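Local coordinates for protein transcriptional regulator, LYSR family (Neisseria meningitidis, PDB 4AB5) that probably regulates transcription of methionine biosynthesis genes as a MetR-like DNA-binding factor, of which this chain is the regulatory domain, at residues E138-R150 against L156-V170. Numbering follows the deposited sequence.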
ATOM      1  N   GLU B 138       3.590   1.637   5.956  1.00 28.42           N
ATOM      2  CA  GLU B 138       3.800   1.527   4.509  1.00 27.35           C
ATOM      3  C   GLU B 138       2.502   1.859   3.751  1.00 31.66           C
ATOM      4  O   GLU B 138       2.555   2.108   2.551  1.00 33.46           O
ATOM      5  CB  GLU B 138       4.249   0.096   4.141  1.00 28.74           C
ATOM      6  CG  GLU B 138       5.626  -0.299   4.667  1.00 37.64           C
ATOM      7  CD  GLU B 138       6.834   0.255   3.926  1.00 52.65           C
ATOM      8  OE1 GLU B 138       6.686   0.730   2.777  1.00 42.49           O
ATOM      9  OE2 GLU B 138       7.949   0.171   4.489  1.00 47.52           O
ATOM     10  N   LEU B 139       1.338   1.845   4.445  1.00 27.12           N
ATOM     11  CA  LEU B 139       0.014   2.048   3.854  1.00 25.81           C
ATOM     12  C   LEU B 139      -0.679   3.320   4.291  1.00 31.84           C
ATOM     13  O   LEU B 139      -0.792   3.580   5.488  1.00 33.23           O
ATOM     14  CB  LEU B 139      -0.896   0.825   4.118  1.00 25.01           C
ATOM     15  CG  LEU B 139      -0.283  -0.567   3.892  1.00 29.01           C
ATOM     16  CD1 LEU B 139      -1.158  -1.657   4.461  1.00 27.79           C
ATOM     17  CD2 LEU B 139       0.023  -0.821   2.424  1.00 31.45           C
ATOM     18  N   THR B 140      -1.186   4.089   3.311  1.00 28.81           N
ATOM     19  CA  THR B 140      -1.910   5.352   3.494  1.00 28.78           C
ATOM     20  C   THR B 140      -3.186   5.128   4.298  1.00 33.15           C
ATOM     21  O   THR B 140      -3.474   5.889   5.219  1.00 33.53           O
ATOM     22  CB  THR B 140      -2.183   5.990   2.117  1.00 34.79           C
ATOM     23  OG1 THR B 140      -0.939   6.256   1.466  1.00 38.86           O
ATOM     24  CG2 THR B 140      -3.000   7.263   2.203  1.00 29.02           C
ATOM     25  N   ILE B 141      -3.935   4.069   3.955  1.00 31.06           N
ATOM     26  CA  ILE B 141      -5.182   3.680   4.616  1.00 31.13           C
ATOM     27  C   ILE B 141      -4.983   3.446   6.127  1.00 33.10           C
ATOM     28  O   ILE B 141      -5.863   3.796   6.917  1.00 33.90           O
ATOM     29  CB  ILE B 141      -5.913   2.517   3.889  1.00 34.88           C
ATOM     30  CG1 ILE B 141      -5.067   1.214   3.850  1.00 35.67           C
ATOM     31  CG2 ILE B 141      -6.360   2.955   2.485  1.00 36.42           C
ATOM     32  CD1 ILE B 141      -5.814  -0.037   3.374  1.00 42.73           C
ATOM     33  N   ALA B 142      -3.805   2.914   6.517  1.00 27.32           N
ATOM     34  CA  ALA B 142      -3.445   2.681   7.912  1.00 26.77           C
ATOM     35  C   ALA B 142      -3.054   4.000   8.589  1.00 29.98           C
ATOM     36  O   ALA B 142      -3.430   4.204   9.738  1.00 29.09           O
ATOM     37  CB  ALA B 142      -2.320   1.664   8.012  1.00 27.54           C
ATOM     38  N   ILE B 143      -2.345   4.911   7.865  1.00 26.42           N
ATOM     39  CA  ILE B 143      -1.989   6.243   8.367  1.00 26.54           C
ATOM     40  C   ILE B 143      -3.257   7.011   8.768  1.00 30.31           C
ATOM     41  O   ILE B 143      -3.333   7.485   9.902  1.00 30.91           O
ATOM     42  CB  ILE B 143      -1.090   7.058   7.386  1.00 30.74           C
ATOM     43  CG1 ILE B 143       0.316   6.400   7.246  1.00 32.20           C
ATOM     44  CG2 ILE B 143      -0.974   8.545   7.838  1.00 30.80           C
ATOM     45  CD1 ILE B 143       1.260   7.019   6.210  1.00 39.15           C
ATOM     46  N   ILE B 144      -4.260   7.084   7.857  1.00 25.69           N
ATOM     47  CA  ILE B 144      -5.535   7.764   8.076  1.00 24.49           C
ATOM     48  C   ILE B 144      -6.289   7.215   9.278  1.00 26.36           C
ATOM     49  O   ILE B 144      -6.755   8.009  10.097  1.00 26.61           O
ATOM     50  CB  ILE B 144      -6.372   7.889   6.757  1.00 27.47           C
ATOM     51  CG1 ILE B 144      -5.919   9.126   5.964  1.00 28.29           C
ATOM     52  CG2 ILE B 144      -7.898   7.952   7.003  1.00 26.74           C
ATOM     53  CD1 ILE B 144      -5.240   8.827   4.760  1.00 39.14           C
ATOM     54  N   GLN B 145      -6.360   5.873   9.423  1.00 21.79           N
ATOM     55  CA  GLN B 145      -7.058   5.256  10.571  1.00 21.02           C
ATOM     56  C   GLN B 145      -6.373   5.518  11.900  1.00 23.56           C
ATOM     57  O   GLN B 145      -7.049   5.667  12.904  1.00 22.36           O
ATOM     58  CB  GLN B 145      -7.327   3.759  10.366  1.00 22.04           C
ATOM     59  CG  GLN B 145      -8.324   3.440   9.251  1.00 25.70           C
ATOM     60  CD  GLN B 145      -9.656   4.146   9.367  1.00 38.58           C
ATOM     61  OE1 GLN B 145     -10.234   4.280  10.445  1.00 29.56           O
ATOM     62  NE2 GLN B 145     -10.187   4.579   8.241  1.00 33.83           N
ATOM     63  N   LEU B 146      -5.033   5.609  11.891  1.00 21.74           N
ATOM     64  CA  LEU B 146      -4.220   5.922  13.061  1.00 22.70           C
ATOM     65  C   LEU B 146      -4.420   7.397  13.454  1.00 27.81           C
ATOM     66  O   LEU B 146      -4.585   7.700  14.640  1.00 27.06           O
ATOM     67  CB  LEU B 146      -2.737   5.628  12.784  1.00 23.18           C
ATOM     68  CG  LEU B 146      -2.299   4.166  12.824  1.00 27.31           C
ATOM     69  CD1 LEU B 146      -0.876   4.037  12.361  1.00 27.42           C
ATOM     70  CD2 LEU B 146      -2.454   3.564  14.209  1.00 31.00           C
ATOM     71  N   VAL B 147      -4.457   8.298  12.450  1.00 25.39           N
ATOM     72  CA  VAL B 147      -4.706   9.728  12.656  1.00 26.48           C
ATOM     73  C   VAL B 147      -6.130   9.917  13.254  1.00 31.03           C
ATOM     74  O   VAL B 147      -6.277  10.577  14.283  1.00 31.58           O
ATOM     75  CB  VAL B 147      -4.448  10.579  11.369  1.00 30.63           C
ATOM     76  CG1 VAL B 147      -4.857  12.028  11.573  1.00 30.58           C
ATOM     77  CG2 VAL B 147      -2.981  10.520  10.944  1.00 30.73           C
ATOM     78  N   ALA B 148      -7.146   9.267  12.645  1.00 26.95           N
ATOM     79  CA  ALA B 148      -8.560   9.300  13.056  1.00 25.46           C
ATOM     80  C   ALA B 148      -8.799   8.792  14.483  1.00 28.86           C
ATOM     81  O   ALA B 148      -9.742   9.235  15.149  1.00 28.45           O
ATOM     82  CB  ALA B 148      -9.403   8.508  12.073  1.00 25.19           C
ATOM     83  N   SER B 149      -7.949   7.858  14.945  1.00 24.96           N
ATOM     84  CA  SER B 149      -8.009   7.249  16.283  1.00 23.60           C
ATOM     85  C   SER B 149      -7.186   8.063  17.302  1.00 27.37           C
ATOM     86  O   SER B 149      -6.993   7.614  18.436  1.00 27.25           O
ATOM     87  CB  SER B 149      -7.522   5.805  16.223  1.00 25.65           C
ATOM     88  OG  SER B 149      -8.268   5.050  15.278  1.00 35.30           O
ATOM     89  N   ARG B 150      -6.726   9.275  16.891  1.00 24.37           N
ATOM     90  CA  ARG B 150      -5.919  10.223  17.676  1.00 25.10           C
ATOM     91  C   ARG B 150      -4.560   9.654  18.097  1.00 27.62           C
ATOM     92  O   ARG B 150      -4.016  10.041  19.131  1.00 27.00           O
ATOM     93  CB  ARG B 150      -6.717  10.819  18.860  1.00 28.45           C
ATOM     94  CG  ARG B 150      -7.728  11.881  18.443  1.00 43.72           C
ATOM     95  CD  ARG B 150      -8.386  12.582  19.618  1.00 65.07           C
ATOM     96  NE  ARG B 150      -7.447  13.449  20.343  1.00 80.31           N
ATOM     97  CZ  ARG B 150      -7.782  14.254  21.346  1.00 97.27           C
ATOM     98  NH1 ARG B 150      -9.042  14.331  21.756  1.00 87.71           N
ATOM     99  NH2 ARG B 150      -6.858  14.990  21.948  1.00 85.21           N
ATOM    100  N   LEU B 156       0.056  14.804   4.279  1.00 34.29           N
ATOM    101  CA  LEU B 156      -0.219  14.047   3.061  1.00 33.44           C
ATOM    102  C   LEU B 156      -0.686  14.958   1.931  1.00 35.93           C
ATOM    103  O   LEU B 156      -1.202  16.035   2.228  1.00 35.10           O
ATOM    104  CB  LEU B 156      -1.275  12.950   3.333  1.00 32.37           C
ATOM    105  CG  LEU B 156      -0.836  11.727   4.142  1.00 35.95           C
ATOM    106  CD1 LEU B 156      -2.038  10.912   4.561  1.00 35.20           C
ATOM    107  CD2 LEU B 156       0.152  10.862   3.365  1.00 37.78           C
ATOM    108  N   PRO B 157      -0.525  14.565   0.639  1.00 32.80           N
ATOM    109  CA  PRO B 157      -1.029  15.424  -0.449  1.00 33.36           C
ATOM    110  C   PRO B 157      -2.534  15.636  -0.293  1.00 36.06           C
ATOM    111  O   PRO B 157      -3.230  14.731   0.169  1.00 33.60           O
ATOM    112  CB  PRO B 157      -0.741  14.602  -1.714  1.00 34.83           C
ATOM    113  CG  PRO B 157       0.324  13.642  -1.330  1.00 38.77           C
ATOM    114  CD  PRO B 157       0.080  13.325   0.105  1.00 34.02           C
ATOM    115  N   TYR B 158      -3.031  16.826  -0.651  1.00 34.04           N
ATOM    116  CA  TYR B 158      -4.454  17.132  -0.563  1.00 34.09           C
ATOM    117  C   TYR B 158      -5.297  16.106  -1.350  1.00 36.96           C
ATOM    118  O   TYR B 158      -6.322  15.647  -0.840  1.00 34.90           O
ATOM    119  CB  TYR B 158      -4.741  18.584  -1.019  1.00 37.07           C
ATOM    120  CG  TYR B 158      -6.217  18.912  -1.076  1.00 40.56           C
ATOM    121  CD1 TYR B 158      -6.948  19.147   0.088  1.00 43.15           C
ATOM    122  CD2 TYR B 158      -6.902  18.917  -2.289  1.00 41.82           C
ATOM    123  CE1 TYR B 158      -8.319  19.393   0.046  1.00 45.85           C
ATOM    124  CE2 TYR B 158      -8.272  19.163  -2.342  1.00 43.60           C
ATOM    125  CZ  TYR B 158      -8.975  19.413  -1.172  1.00 53.48           C
ATOM    126  OH  TYR B 158     -10.328  19.649  -1.204  1.00 58.22           O
ATOM    127  N   TRP B 159      -4.861  15.743  -2.579  1.00 33.77           N
ATOM    128  CA  TRP B 159      -5.582  14.776  -3.408  1.00 33.63           C
ATOM    129  C   TRP B 159      -5.778  13.391  -2.748  1.00 38.20           C
ATOM    130  O   TRP B 159      -6.832  12.784  -2.939  1.00 37.63           O
ATOM    131  CB  TRP B 159      -4.997  14.676  -4.832  1.00 31.89           C
ATOM    132  CG  TRP B 159      -3.561  14.258  -4.886  1.00 31.80           C
ATOM    133  CD1 TRP B 159      -2.477  15.077  -4.990  1.00 35.25           C
ATOM    134  CD2 TRP B 159      -3.053  12.916  -4.860  1.00 30.53           C
ATOM    135  NE1 TRP B 159      -1.322  14.330  -5.026  1.00 34.13           N
ATOM    136  CE2 TRP B 159      -1.646  13.001  -4.924  1.00 34.41           C
ATOM    137  CE3 TRP B 159      -3.651  11.642  -4.776  1.00 30.93           C
ATOM    138  CZ2 TRP B 159      -0.826  11.866  -4.921  1.00 33.20           C
ATOM    139  CZ3 TRP B 159      -2.838  10.522  -4.759  1.00 31.72           C
ATOM    140  CH2 TRP B 159      -1.443  10.639  -4.834  1.00 32.73           C
ATOM    141  N   THR B 160      -4.781  12.916  -1.968  1.00 35.01           N
ATOM    142  CA  THR B 160      -4.820  11.630  -1.247  1.00 34.52           C
ATOM    143  C   THR B 160      -5.835  11.693  -0.084  1.00 40.81           C
ATOM    144  O   THR B 160      -6.568  10.732   0.154  1.00 39.85           O
ATOM    145  CB  THR B 160      -3.425  11.299  -0.647  1.00 34.25           C
ATOM    146  OG1 THR B 160      -2.382  11.702  -1.527  1.00 31.93           O
ATOM    147  CG2 THR B 160      -3.270   9.829  -0.304  1.00 27.35           C
ATOM    148  N   VAL B 161      -5.808  12.814   0.660  1.00 39.55           N
ATOM    149  CA  VAL B 161      -6.609  13.116   1.840  1.00 40.69           C
ATOM    150  C   VAL B 161      -8.106  13.268   1.521  1.00 49.40           C
ATOM    151  O   VAL B 161      -8.942  12.818   2.313  1.00 48.54           O
ATOM    152  CB  VAL B 161      -5.991  14.359   2.555  1.00 44.47           C
ATOM    153  CG1 VAL B 161      -6.947  15.006   3.554  1.00 44.01           C
ATOM    154  CG2 VAL B 161      -4.681  13.993   3.233  1.00 43.86           C
HETATM  155  N   MSE B 162      -8.434  13.916   0.384  1.00 50.89           N
HETATM  156  CA  MSE B 162      -9.799  14.206  -0.072  1.00 53.91           C
HETATM  157  C   MSE B 162     -10.885  13.104   0.105  1.00 53.91           C
HETATM  158  O   MSE B 162     -11.893  13.436   0.728  1.00 53.89           O
HETATM  159  CB  MSE B 162      -9.814  14.880  -1.450  1.00 59.53           C
HETATM  160  CG  MSE B 162     -10.985  15.829  -1.653  1.00 71.60           C
HETATM  161 SE   MSE B 162     -11.819  15.587  -3.421  1.00 85.87          SE
HETATM  162  CE  MSE B 162     -12.311  13.630  -3.324  1.00 81.24           C
ATOM    163  N   PRO B 163     -10.727  11.812  -0.324  1.00 47.11           N
ATOM    164  CA  PRO B 163     -11.802  10.821  -0.060  1.00 45.68           C
ATOM    165  C   PRO B 163     -12.107  10.562   1.422  1.00 47.83           C
ATOM    166  O   PRO B 163     -13.236  10.221   1.763  1.00 47.45           O
ATOM    167  CB  PRO B 163     -11.280   9.534  -0.716  1.00 46.82           C
ATOM    168  CG  PRO B 163     -10.247   9.970  -1.672  1.00 51.17           C
ATOM    169  CD  PRO B 163      -9.624  11.201  -1.101  1.00 47.28           C
ATOM    170  N   TYR B 164     -11.108  10.729   2.294  1.00 43.72           N
ATOM    171  CA  TYR B 164     -11.232  10.491   3.736  1.00 43.05           C
ATOM    172  C   TYR B 164     -11.897  11.619   4.530  1.00 46.88           C
ATOM    173  O   TYR B 164     -12.394  11.375   5.631  1.00 46.56           O
ATOM    174  CB  TYR B 164      -9.879  10.061   4.324  1.00 43.38           C
ATOM    175  CG  TYR B 164      -9.262   8.919   3.544  1.00 43.87           C
ATOM    176  CD1 TYR B 164      -9.744   7.619   3.677  1.00 44.61           C
ATOM    177  CD2 TYR B 164      -8.235   9.143   2.638  1.00 44.68           C
ATOM    178  CE1 TYR B 164      -9.181   6.564   2.966  1.00 43.25           C
ATOM    179  CE2 TYR B 164      -7.666   8.097   1.918  1.00 45.15           C
ATOM    180  CZ  TYR B 164      -8.145   6.809   2.084  1.00 49.72           C
ATOM    181  OH  TYR B 164      -7.605   5.771   1.370  1.00 50.58           O
ATOM    182  N   LEU B 165     -11.931  12.837   3.963  1.00 43.68           N
ATOM    183  CA  LEU B 165     -12.577  13.999   4.571  1.00 44.16           C
ATOM    184  C   LEU B 165     -14.082  13.809   4.467  1.00 50.63           C
ATOM    185  O   LEU B 165     -14.819  14.176   5.381  1.00 49.86           O
ATOM    186  CB  LEU B 165     -12.168  15.303   3.864  1.00 44.71           C
ATOM    187  CG  LEU B 165     -10.680  15.642   3.826  1.00 48.69           C
ATOM    188  CD1 LEU B 165     -10.391  16.647   2.746  1.00 49.51           C
ATOM    189  CD2 LEU B 165     -10.191  16.151   5.165  1.00 50.97           C
ATOM    190  N   GLU B 166     -14.522  13.194   3.352  1.00 50.09           N
ATOM    191  CA  GLU B 166     -15.920  12.880   3.032  1.00 51.62           C
ATOM    192  C   GLU B 166     -16.486  11.853   4.025  1.00 55.94           C
ATOM    193  O   GLU B 166     -17.654  11.950   4.407  1.00 57.41           O
ATOM    194  CB  GLU B 166     -16.029  12.343   1.591  1.00 53.68           C
ATOM    195  CG  GLU B 166     -15.403  13.248   0.532  1.00 68.65           C
ATOM    196  CD  GLU B 166     -15.466  12.783  -0.913  1.00 96.92           C
ATOM    197  OE1 GLU B 166     -15.473  11.553  -1.157  1.00 90.87           O
ATOM    198  OE2 GLU B 166     -15.463  13.659  -1.808  1.00 95.30           O
ATOM    199  N   LYS B 167     -15.640  10.896   4.466  1.00 49.92           N
ATOM    200  CA  LYS B 167     -15.987   9.834   5.413  1.00 47.85           C
ATOM    201  C   LYS B 167     -15.929  10.298   6.885  1.00 50.04           C
ATOM    202  O   LYS B 167     -16.325   9.550   7.781  1.00 50.33           O
ATOM    203  CB  LYS B 167     -15.112   8.586   5.171  1.00 48.99           C
ATOM    204  CG  LYS B 167     -15.077   8.137   3.706  1.00 60.09           C
ATOM    205  CD  LYS B 167     -14.561   6.723   3.525  1.00 65.11           C
ATOM    206  CE  LYS B 167     -14.264   6.411   2.077  1.00 72.65           C
ATOM    207  NZ  LYS B 167     -12.914   6.881   1.666  1.00 77.80           N
ATOM    208  N   GLY B 168     -15.446  11.519   7.110  1.00 44.58           N
ATOM    209  CA  GLY B 168     -15.342  12.132   8.431  1.00 43.68           C
ATOM    210  C   GLY B 168     -14.209  11.640   9.316  1.00 45.57           C
ATOM    211  O   GLY B 168     -14.155  11.992  10.501  1.00 44.75           O
ATOM    212  N   TYR B 169     -13.281  10.842   8.751  1.00 40.32           N
ATOM    213  CA  TYR B 169     -12.145  10.286   9.490  1.00 38.68           C
ATOM    214  C   TYR B 169     -11.203  11.373  10.018  1.00 40.58           C
ATOM    215  O   TYR B 169     -10.800  11.339  11.178  1.00 39.43           O
ATOM    216  CB  TYR B 169     -11.335   9.297   8.609  1.00 39.10           C
ATOM    217  CG  TYR B 169     -12.087   8.101   8.063  1.00 39.59           C
ATOM    218  CD1 TYR B 169     -13.127   7.516   8.781  1.00 41.35           C
ATOM    219  CD2 TYR B 169     -11.698   7.493   6.875  1.00 39.83           C
ATOM    220  CE1 TYR B 169     -13.800   6.399   8.300  1.00 42.37           C
ATOM    221  CE2 TYR B 169     -12.355   6.366   6.390  1.00 40.42           C
ATOM    222  CZ  TYR B 169     -13.403   5.817   7.109  1.00 47.57           C
ATOM    223  OH  TYR B 169     -14.067   4.708   6.639  1.00 46.69           O
ATOM    224  N   VAL B 170     -10.825  12.311   9.146  1.00 35.84           N
ATOM    225  CA  VAL B 170      -9.863  13.364   9.457  1.00 34.43           C
ATOM    226  C   VAL B 170     -10.354  14.734   8.979  1.00 37.18           C
ATOM    227  O   VAL B 170     -11.341  14.834   8.243  1.00 36.53           O
ATOM    228  CB  VAL B 170      -8.458  13.030   8.841  1.00 37.21           C
ATOM    229  CG1 VAL B 170      -7.828  11.795   9.479  1.00 36.11           C
ATOM    230  CG2 VAL B 170      -8.516  12.884   7.312  1.00 36.76           C
TER
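Ile-144, projecting from helix 140-148, meets Tyr-164 of helix 158-166 and illustrates how one branched side chain can join two helices that cross at -54°. Its CD1 lies over one face of the phenol ring, 4.1 Å from the ring centroid, in a CH-pi contact. With CG2 anti to the backbone N, that second branch reaches both the Tyr-164 ring and CD2 of Tyr-169, the latter at 3.8 Å. Deeper in, Ile-144 CD1 packs on Leu-156 CD1, also at 3.8 Å, and Val-147 CG1 meets Val-170 CG1 at 3.6 Å, the two side chains at about a right angle. Ile-85 of strand 72-86, touching both Ile-144 and Val-147, continues this apolar layer into the central sheet.

The thin end is looser: the CA atoms of Thr-140 and Thr-160 stand 8.4 Å apart, bridged by their CG2 methyls at 3.6 Å, while Thr-140 OG1 is hydrogen-bonded to Tyr-111 OH. On the polar side, toward the second subunit, Gln-145, bent at chi2, lays NE2 over the Tyr-169 ring, 3.4 Å from CE2, its amide plane turned 82° from the ring; Lys-167 CB covers the opposite face. Gln-145 OE1 accepts a hydrogen bond from Arg-31 of the second subunit. Apolar packing thus holds helix 140-148 against strand end, helix and following turn, whereas the buried amide of Gln-145 links this contact to the dimer.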